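Local structure of amidohydrolase (Xanthomonas campestris pv. campestris, 4DZH) at residues G74-R88 with E127-Y140. The protein probably deaminates adenosine or 5'-methylthioadenosine, as a zinc-dependent hydrolase of the ATZ/TRZ family of amidohydrolases. Sequence-based numbering, arbitrary orientation. Where two conformers were deposited one is given.
Sequences GLVNAHTHNPMTLLR and EMLRGGTTCVNENY. With ZN (zinc ion), chain E.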
ATOM      1  N   GLY A  74       6.274  18.451  -3.021  1.00 17.50           N
ATOM      2  CA  GLY A  74       6.932  17.167  -2.837  1.00 17.72           C
ATOM      3  C   GLY A  74       6.592  16.574  -1.487  1.00 19.26           C
ATOM      4  O   GLY A  74       6.391  17.256  -0.482  1.00 18.58           O
ATOM      5  N   LEU A  75       6.478  15.266  -1.448  1.00 16.22           N
ATOM      6  CA  LEU A  75       6.314  14.576  -0.187  1.00 13.00           C
ATOM      7  C   LEU A  75       7.592  14.620   0.624  1.00 14.40           C
ATOM      8  O   LEU A  75       8.723  14.559   0.109  1.00 17.10           O
ATOM      9  CB  LEU A  75       5.909  13.139  -0.444  1.00 11.88           C
ATOM     10  CG  LEU A  75       4.615  12.996  -1.265  1.00 13.80           C
ATOM     11  CD1 LEU A  75       4.284  11.529  -1.522  1.00 17.23           C
ATOM     12  CD2 LEU A  75       3.386  13.783  -0.683  1.00 14.43           C
ATOM     13  N   VAL A  76       7.418  14.726   1.934  1.00 16.66           N
ATOM     14  CA  VAL A  76       8.527  14.827   2.866  1.00 15.06           C
ATOM     15  C   VAL A  76       8.555  13.569   3.709  1.00 15.08           C
ATOM     16  O   VAL A  76       7.613  13.298   4.503  1.00 15.70           O
ATOM     17  CB  VAL A  76       8.363  16.094   3.739  1.00 15.83           C
ATOM     18  CG1 VAL A  76       9.461  16.145   4.817  1.00 15.34           C
ATOM     19  CG2 VAL A  76       8.393  17.365   2.871  1.00 16.93           C
ATOM     20  N   ASN A  77       9.563  12.727   3.453  1.00 11.96           N
ATOM     21  CA  ASN A  77       9.687  11.474   4.159  1.00 13.16           C
ATOM     22  C   ASN A  77      10.472  11.761   5.425  1.00 13.44           C
ATOM     23  O   ASN A  77      11.685  11.912   5.391  1.00 13.06           O
ATOM     24  CB  ASN A  77      10.429  10.448   3.263  1.00 13.45           C
ATOM     25  CG  ASN A  77      10.483   9.040   3.878  1.00 15.25           C
ATOM     26  OD1 ASN A  77      10.416   8.852   5.129  1.00 13.16           O
ATOM     27  ND2 ASN A  77      10.665   8.023   3.022  1.00 15.13           N
ATOM     28  N   ALA A  78       9.759  11.848   6.539  1.00 13.92           N
ATOM     29  CA  ALA A  78      10.336  12.430   7.750  1.00 16.06           C
ATOM     30  C   ALA A  78      11.084  11.436   8.630  1.00 14.74           C
ATOM     31  O   ALA A  78      11.422  11.778   9.794  1.00 15.39           O
ATOM     32  CB  ALA A  78       9.196  13.149   8.551  1.00 17.35           C
ATOM     33  N   HIS A  79      11.376  10.223   8.129  1.00 11.96           N
ATOM     34  CA  HIS A  79      12.255   9.297   8.848  1.00 12.80           C
ATOM     35  C   HIS A  79      12.847   8.233   7.944  1.00 13.57           C
ATOM     36  O   HIS A  79      12.164   7.296   7.560  1.00 14.47           O
ATOM     37  CB  HIS A  79      11.522   8.581   9.987  1.00 15.44           C
ATOM     38  CG  HIS A  79      12.438   7.738  10.830  1.00 13.18           C
ATOM     39  ND1 HIS A  79      13.477   8.282  11.556  1.00 14.77           N
ATOM     40  CD2 HIS A  79      12.529   6.396  11.002  1.00 13.06           C
ATOM     41  CE1 HIS A  79      14.120   7.317  12.196  1.00 12.30           C
ATOM     42  NE2 HIS A  79      13.568   6.156  11.882  1.00 16.19           N
ATOM     43  N   THR A  80      14.131   8.389   7.603  1.00 15.57           N
ATOM     44  CA  THR A  80      14.785   7.399   6.736  1.00 14.88           C
ATOM     45  C   THR A  80      16.100   6.864   7.297  1.00 14.06           C
ATOM     46  O   THR A  80      16.798   7.519   8.076  1.00 15.45           O
ATOM     47  CB  THR A  80      15.075   7.970   5.320  1.00 15.56           C
ATOM     48  OG1 THR A  80      15.864   9.175   5.445  1.00 17.01           O
ATOM     49  CG2 THR A  80      13.741   8.312   4.624  1.00 13.33           C
ATOM     50  N   HIS A  81      16.458   5.656   6.858  1.00 12.73           N
ATOM     51  CA  HIS A  81      17.800   5.095   7.020  1.00 15.61           C
ATOM     52  C   HIS A  81      18.162   4.636   5.614  1.00 14.09           C
ATOM     53  O   HIS A  81      18.136   3.442   5.314  1.00 13.78           O
ATOM     54  CB  HIS A  81      17.812   3.894   7.990  1.00 14.14           C
ATOM     55  CG  HIS A  81      17.204   4.171   9.335  1.00 16.23           C
ATOM     56  ND1 HIS A  81      17.757   5.073  10.226  1.00 16.99           N
ATOM     57  CD2 HIS A  81      16.110   3.656   9.942  1.00 16.30           C
ATOM     58  CE1 HIS A  81      17.024   5.108  11.327  1.00 17.57           C
ATOM     59  NE2 HIS A  81      16.001   4.279  11.166  1.00 10.91           N
ATOM     60  N   ASN A  82      18.456   5.597   4.751  1.00 14.33           N
ATOM     61  CA  ASN A  82      18.400   5.289   3.319  1.00 13.36           C
ATOM     62  C   ASN A  82      19.439   4.286   2.731  1.00 14.58           C
ATOM     63  O   ASN A  82      19.111   3.571   1.778  1.00 16.62           O
ATOM     64  CB  ASN A  82      18.244   6.593   2.486  1.00 12.40           C
ATOM     65  CG  ASN A  82      16.771   6.952   2.239  1.00 12.27           C
ATOM     66  OD1 ASN A  82      15.843   6.114   2.408  1.00 16.26           O
ATOM     67  ND2 ASN A  82      16.542   8.189   1.787  1.00 13.10           N
ATOM     68  N   PRO A  83      20.641   4.194   3.318  1.00 16.95           N
ATOM     69  CA  PRO A  83      21.558   3.155   2.823  1.00 17.80           C
ATOM     70  C   PRO A  83      20.966   1.749   2.958  1.00 19.27           C
ATOM     71  O   PRO A  83      21.416   0.833   2.289  1.00 18.87           O
ATOM     72  CB  PRO A  83      22.790   3.314   3.726  1.00 15.55           C
ATOM     73  CG  PRO A  83      22.796   4.784   4.043  1.00 17.13           C
ATOM     74  CD  PRO A  83      21.306   5.112   4.258  1.00 15.81           C
ATOM     75  N   MET A  84      19.972   1.568   3.832  0.58 17.23           N
ATOM     76  CA  MET A  84      19.347   0.262   3.962  0.58 16.79           C
ATOM     77  C   MET A  84      18.493  -0.146   2.738  0.58 16.85           C
ATOM     78  O   MET A  84      17.967  -1.252   2.717  0.58 17.68           O
ATOM     79  CB  MET A  84      18.573   0.152   5.293  0.58 16.24           C
ATOM     80  CG  MET A  84      19.416   0.583   6.480  0.58 17.76           C
ATOM     81  SD  MET A  84      18.653   0.365   8.100  0.58 18.99           S
ATOM     82  CE  MET A  84      18.782  -1.400   8.325  0.58 27.83           C
ATOM     83  N   THR A  85      18.382   0.696   1.698  1.00 15.25           N
ATOM     84  CA  THR A  85      17.809   0.221   0.447  1.00 18.77           C
ATOM     85  C   THR A  85      18.622  -0.980  -0.034  1.00 18.02           C
ATOM     86  O   THR A  85      18.078  -1.914  -0.596  1.00 16.82           O
ATOM     87  CB  THR A  85      17.887   1.220  -0.692  1.00 19.80           C
ATOM     88  OG1 THR A  85      19.242   1.675  -0.794  1.00 18.36           O
ATOM     89  CG2 THR A  85      16.984   2.362  -0.469  1.00 20.27           C
ATOM     90  N   LEU A  86      19.934  -0.969   0.217  1.00 20.87           N
ATOM     91  CA  LEU A  86      20.771  -2.131  -0.137  1.00 22.28           C
ATOM     92  C   LEU A  86      20.468  -3.398   0.682  1.00 19.21           C
ATOM     93  O   LEU A  86      20.899  -4.485   0.321  1.00 18.74           O
ATOM     94  CB  LEU A  86      22.279  -1.746  -0.066  1.00 19.61           C
ATOM     95  CG  LEU A  86      22.663  -0.688  -1.112  1.00 18.14           C
ATOM     96  CD1 LEU A  86      24.106  -0.296  -0.872  1.00 18.60           C
ATOM     97  CD2 LEU A  86      22.460  -1.174  -2.547  1.00 18.85           C
ATOM     98  N   LEU A  87      19.686  -3.276   1.758  1.00 15.60           N
ATOM     99  CA  LEU A  87      19.316  -4.433   2.572  1.00 17.26           C
ATOM    100  C   LEU A  87      17.810  -4.798   2.356  1.00 19.10           C
ATOM    101  O   LEU A  87      17.182  -5.440   3.206  1.00 21.50           O
ATOM    102  CB  LEU A  87      19.587  -4.172   4.056  1.00 20.63           C
ATOM    103  CG  LEU A  87      21.046  -3.850   4.424  1.00 29.67           C
ATOM    104  CD1 LEU A  87      21.270  -4.003   5.924  1.00 33.73           C
ATOM    105  CD2 LEU A  87      21.959  -4.763   3.665  1.00 32.21           C
ATOM    106  N   ARG A  88      17.257  -4.384   1.219  1.00 17.57           N
ATOM    107  CA  ARG A  88      15.839  -4.597   0.957  1.00 16.08           C
ATOM    108  C   ARG A  88      15.437  -6.051   1.076  1.00 18.65           C
ATOM    109  O   ARG A  88      15.913  -6.860   0.293  1.00 19.52           O
ATOM    110  CB  ARG A  88      15.517  -4.070  -0.443  1.00 16.35           C
ATOM    111  CG  ARG A  88      14.007  -3.942  -0.712  1.00 16.94           C
ATOM    112  CD  ARG A  88      13.703  -3.514  -2.128  1.00 16.06           C
ATOM    113  NE  ARG A  88      14.491  -2.418  -2.714  1.00 15.77           N
ATOM    114  CZ  ARG A  88      14.204  -1.121  -2.632  1.00 18.37           C
ATOM    115  NH1 ARG A  88      13.180  -0.666  -1.895  1.00 16.86           N
ATOM    116  NH2 ARG A  88      14.949  -0.257  -3.316  1.00 18.77           N
ATOM    117  N   GLU A 127      14.693   6.043  -6.010  1.00 12.97           N
ATOM    118  CA  GLU A 127      13.399   5.519  -5.607  1.00 14.62           C
ATOM    119  C   GLU A 127      12.469   6.614  -5.086  1.00 10.90           C
ATOM    120  O   GLU A 127      11.255   6.628  -5.396  1.00 11.93           O
ATOM    121  CB  GLU A 127      13.555   4.404  -4.558  1.00 14.70           C
ATOM    122  CG  GLU A 127      12.181   3.847  -4.137  1.00 13.53           C
ATOM    123  CD  GLU A 127      12.254   2.659  -3.218  1.00 15.79           C
ATOM    124  OE1 GLU A 127      13.345   2.134  -2.958  1.00 15.29           O
ATOM    125  OE2 GLU A 127      11.158   2.269  -2.750  1.00 14.24           O
ATOM    126  N   MET A 128      13.055   7.568  -4.355  1.00 13.37           N
ATOM    127  CA  MET A 128      12.260   8.643  -3.764  1.00 13.17           C
ATOM    128  C   MET A 128      11.736   9.552  -4.847  1.00 14.74           C
ATOM    129  O   MET A 128      10.555   9.819  -4.887  1.00 13.94           O
ATOM    130  CB  MET A 128      13.040   9.418  -2.719  1.00 13.94           C
ATOM    131  CG  MET A 128      13.269   8.572  -1.476  1.00 14.40           C
ATOM    132  SD  MET A 128      14.030   9.530  -0.136  1.00 15.31           S
ATOM    133  CE  MET A 128      15.641   9.928  -0.885  1.00 15.42           C
ATOM    134  N   LEU A 129      12.602   9.936  -5.779  1.00 14.92           N
ATOM    135  CA  LEU A 129      12.170  10.841  -6.866  1.00 16.09           C
ATOM    136  C   LEU A 129      11.075  10.205  -7.727  1.00 14.56           C
ATOM    137  O   LEU A 129      10.079  10.835  -8.058  1.00 16.86           O
ATOM    138  CB  LEU A 129      13.332  11.269  -7.771  1.00 14.91           C
ATOM    139  CG  LEU A 129      14.357  12.151  -7.069  1.00 14.05           C
ATOM    140  CD1 LEU A 129      15.638  12.302  -7.889  1.00 15.62           C
ATOM    141  CD2 LEU A 129      13.720  13.525  -6.758  1.00 12.46           C
ATOM    142  N   ARG A 130      11.238   8.914  -8.016  1.00 12.93           N
ATOM    143  CA  ARG A 130      10.291   8.204  -8.887  1.00 14.98           C
ATOM    144  C   ARG A 130       8.898   8.109  -8.227  1.00 12.16           C
ATOM    145  O   ARG A 130       7.866   7.941  -8.897  1.00 17.62           O
ATOM    146  CB  ARG A 130      10.852   6.837  -9.275  1.00 14.65           C
ATOM    147  CG  ARG A 130      11.908   6.927 -10.430  1.00 16.71           C
ATOM    148  CD  ARG A 130      12.823   5.738 -10.470  1.00 16.44           C
ATOM    149  NE  ARG A 130      12.117   4.466 -10.654  1.00 16.33           N
ATOM    150  CZ  ARG A 130      11.921   3.859 -11.823  1.00 19.02           C
ATOM    151  NH1 ARG A 130      12.333   4.407 -12.971  1.00 20.40           N
ATOM    152  NH2 ARG A 130      11.310   2.675 -11.838  1.00 21.38           N
ATOM    153  N   GLY A 131       8.887   8.279  -6.889  1.00 12.08           N
ATOM    154  CA  GLY A 131       7.671   8.222  -6.120  1.00 15.55           C
ATOM    155  C   GLY A 131       7.221   9.531  -5.542  1.00 11.36           C
ATOM    156  O   GLY A 131       6.395   9.553  -4.628  1.00 14.52           O
ATOM    157  N   GLY A 132       7.804  10.624  -6.034  1.00 13.19           N
ATOM    158  CA  GLY A 132       7.345  11.953  -5.630  1.00 13.49           C
ATOM    159  C   GLY A 132       7.769  12.418  -4.241  1.00 12.36           C
ATOM    160  O   GLY A 132       7.174  13.395  -3.729  1.00 14.18           O
ATOM    161  N   THR A 133       8.799  11.802  -3.671  1.00 11.54           N
ATOM    162  CA  THR A 133       9.378  12.312  -2.410  1.00 13.09           C
ATOM    163  C   THR A 133      10.548  13.212  -2.764  1.00 13.47           C
ATOM    164  O   THR A 133      11.440  12.829  -3.582  1.00 14.37           O
ATOM    165  CB  THR A 133       9.866  11.159  -1.534  1.00 12.69           C
ATOM    166  OG1 THR A 133       8.737  10.419  -1.064  1.00 13.27           O
ATOM    167  CG2 THR A 133      10.662  11.678  -0.277  1.00 12.59           C
ATOM    168  N   THR A 134      10.602  14.405  -2.141  1.00 14.32           N
ATOM    169  CA  THR A 134      11.595  15.426  -2.503  1.00 15.51           C
ATOM    170  C   THR A 134      12.491  15.890  -1.333  1.00 15.16           C
ATOM    171  O   THR A 134      13.445  16.691  -1.523  1.00 15.17           O
ATOM    172  CB  THR A 134      10.920  16.708  -3.064  1.00 14.17           C
ATOM    173  OG1 THR A 134       9.888  17.148  -2.155  1.00 17.43           O
ATOM    174  CG2 THR A 134      10.278  16.412  -4.404  1.00 15.67           C
ATOM    175  N   CYS A 135      12.211  15.359  -0.146  1.00 15.41           N
ATOM    176  CA  CYS A 135      12.946  15.747   1.062  1.00 13.92           C
ATOM    177  C   CYS A 135      12.950  14.570   2.048  1.00 12.74           C
ATOM    178  O   CYS A 135      11.940  13.862   2.151  1.00 13.16           O
ATOM    179  CB  CYS A 135      12.216  16.934   1.692  1.00 18.24           C
ATOM    180  SG  CYS A 135      13.100  17.751   3.077  1.00 17.11           S
ATOM    181  N   VAL A 136      14.063  14.416   2.789  1.00 12.82           N
ATOM    182  CA  VAL A 136      14.138  13.371   3.802  1.00 13.40           C
ATOM    183  C   VAL A 136      14.671  13.924   5.082  1.00 16.17           C
ATOM    184  O   VAL A 136      15.321  14.993   5.090  1.00 15.69           O
ATOM    185  CB  VAL A 136      15.099  12.222   3.405  1.00 17.87           C
ATOM    186  CG1 VAL A 136      14.491  11.432   2.326  1.00 20.91           C
ATOM    187  CG2 VAL A 136      16.496  12.749   2.996  1.00 17.31           C
ATOM    188  N   ASN A 137      14.354  13.182   6.150  1.00 14.29           N
ATOM    189  CA  ASN A 137      14.953  13.385   7.469  1.00 13.42           C
ATOM    190  C   ASN A 137      15.790  12.137   7.682  1.00 15.32           C
ATOM    191  O   ASN A 137      15.278  11.101   8.168  1.00 16.44           O
ATOM    192  CB  ASN A 137      13.859  13.442   8.515  1.00 14.40           C
ATOM    193  CG  ASN A 137      14.376  13.811   9.885  1.00 16.62           C
ATOM    194  OD1 ASN A 137      15.459  14.390  10.042  1.00 18.09           O
ATOM    195  ND2 ASN A 137      13.562  13.554  10.881  1.00 15.84           N
ATOM    196  N   GLU A 138      17.079  12.246   7.317  1.00 15.34           N
ATOM    197  CA  GLU A 138      17.986  11.103   7.250  1.00 13.71           C
ATOM    198  C   GLU A 138      18.638  10.798   8.602  1.00 14.07           C
ATOM    199  O   GLU A 138      18.996  11.692   9.369  1.00 17.23           O
ATOM    200  CB  GLU A 138      19.113  11.436   6.250  1.00 16.49           C
ATOM    201  CG  GLU A 138      19.999  10.234   5.918  1.00 16.53           C
ATOM    202  CD  GLU A 138      19.226   9.039   5.333  1.00 16.49           C
ATOM    203  OE1 GLU A 138      18.348   9.178   4.411  1.00 17.15           O
ATOM    204  OE2 GLU A 138      19.556   7.932   5.761  1.00 18.16           O
ATOM    205  N   ASN A 139      18.812   9.494   8.877  1.00 13.29           N
ATOM    206  CA  ASN A 139      19.372   9.106  10.167  1.00 16.54           C
ATOM    207  C   ASN A 139      20.308   7.916   9.933  1.00 15.20           C
ATOM    208  O   ASN A 139      19.866   6.768   9.938  1.00 16.03           O
ATOM    209  CB  ASN A 139      18.169   8.738  11.063  1.00 15.36           C
ATOM    210  CG  ASN A 139      18.542   8.434  12.491  1.00 22.13           C
ATOM    211  OD1 ASN A 139      19.653   8.069  12.791  1.00 22.72           O
ATOM    212  ND2 ASN A 139      17.549   8.536  13.394  1.00 24.64           N
ATOM    213  N   TYR A 140      21.590   8.180   9.651  1.00 14.84           N
ATOM    214  CA  TYR A 140      22.519   7.079   9.380  1.00 18.32           C
ATOM    215  C   TYR A 140      23.985   7.471   9.636  1.00 19.64           C
ATOM    216  O   TYR A 140      24.332   8.677   9.745  1.00 16.96           O
ATOM    217  CB  TYR A 140      22.391   6.511   7.964  1.00 16.18           C
ATOM    218  CG  TYR A 140      22.665   4.994   7.901  1.00 20.18           C
ATOM    219  CD1 TYR A 140      21.762   4.073   8.463  1.00 21.94           C
ATOM    220  CD2 TYR A 140      23.841   4.495   7.314  1.00 21.64           C
ATOM    221  CE1 TYR A 140      22.009   2.733   8.409  1.00 23.22           C
ATOM    222  CE2 TYR A 140      24.098   3.147   7.276  1.00 23.00           C
ATOM    223  CZ  TYR A 140      23.179   2.267   7.813  1.00 26.48           C
ATOM    224  OH  TYR A 140      23.415   0.902   7.766  1.00 30.30           O
TER
HETATM  225 ZN    ZN E 504      14.409   4.320  12.338  1.00 17.64          ZN
HETATM  226  O   HOH W   1      10.190   8.304   0.141  1.00 12.09           O
HETATM  227  O   HOH W   2      13.406   2.876  13.339  1.00 18.19           O
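Bent at chi2 (58°) after a CG that lies anti to the backbone N, the side chain of Glu138 folds back against Thr80, whose hydroxyl at chi1 56° is turned to meet it. The pair sits where two neighbouring parallel strands of the amidohydrolase TIM barrel, 75-80 and 133-139, end at the metal centre, a worked example of a barrel presenting its ligands from strand ends. Thr80 OG1 donates to Glu138 OE1 from above the carboxylate plane (2.7 Å), while Asn82 N uses the syn lone pair of Glu138 OE2 (2.8 Å). Both oxygens are thus gripped, with Tyr150 adding a further bond to OE1, and the carboxylate ties strand 133-139 to Thr80 and the start of the 3-10 turn 82-86.

Two beta bulges interrupt the strand pairing; at the second, Asn137 ND2 reaches Ala78 O from above the carbonyl plane. His79, within this bulge, and His81, just after it, form the HxH motif and bind the zinc ion through NE2, a site completed by His228, Asp316 and a water. Second-shell support is direct: His226 bonds to His79 ND1, and Asn139 O accepts from His81 ND1 in the ring plane (2.7 Å, 170° at the hydrogen), which fixes the ring's rotation and would probably make NE2 a better donor to the metal.

Past the histidines, Pro83 CB makes a CH-pi contact over one face of the Tyr140 ring, while Pro83 CG packs 3.4 Å from Tyr140 CD2. Farther along, Arg88 meets Glu127 end-on in a buried salt bridge at the subunit interface; Arg407 takes the other carboxylate oxygen, and Arg88 NE donates to Gln392 O of the second subunit. Both Arg88 NH1 (3.0 Å) and Arg88 NH2 (2.9 Å) converge on the single atom Glu127 OE1, close to the guanidinium plane.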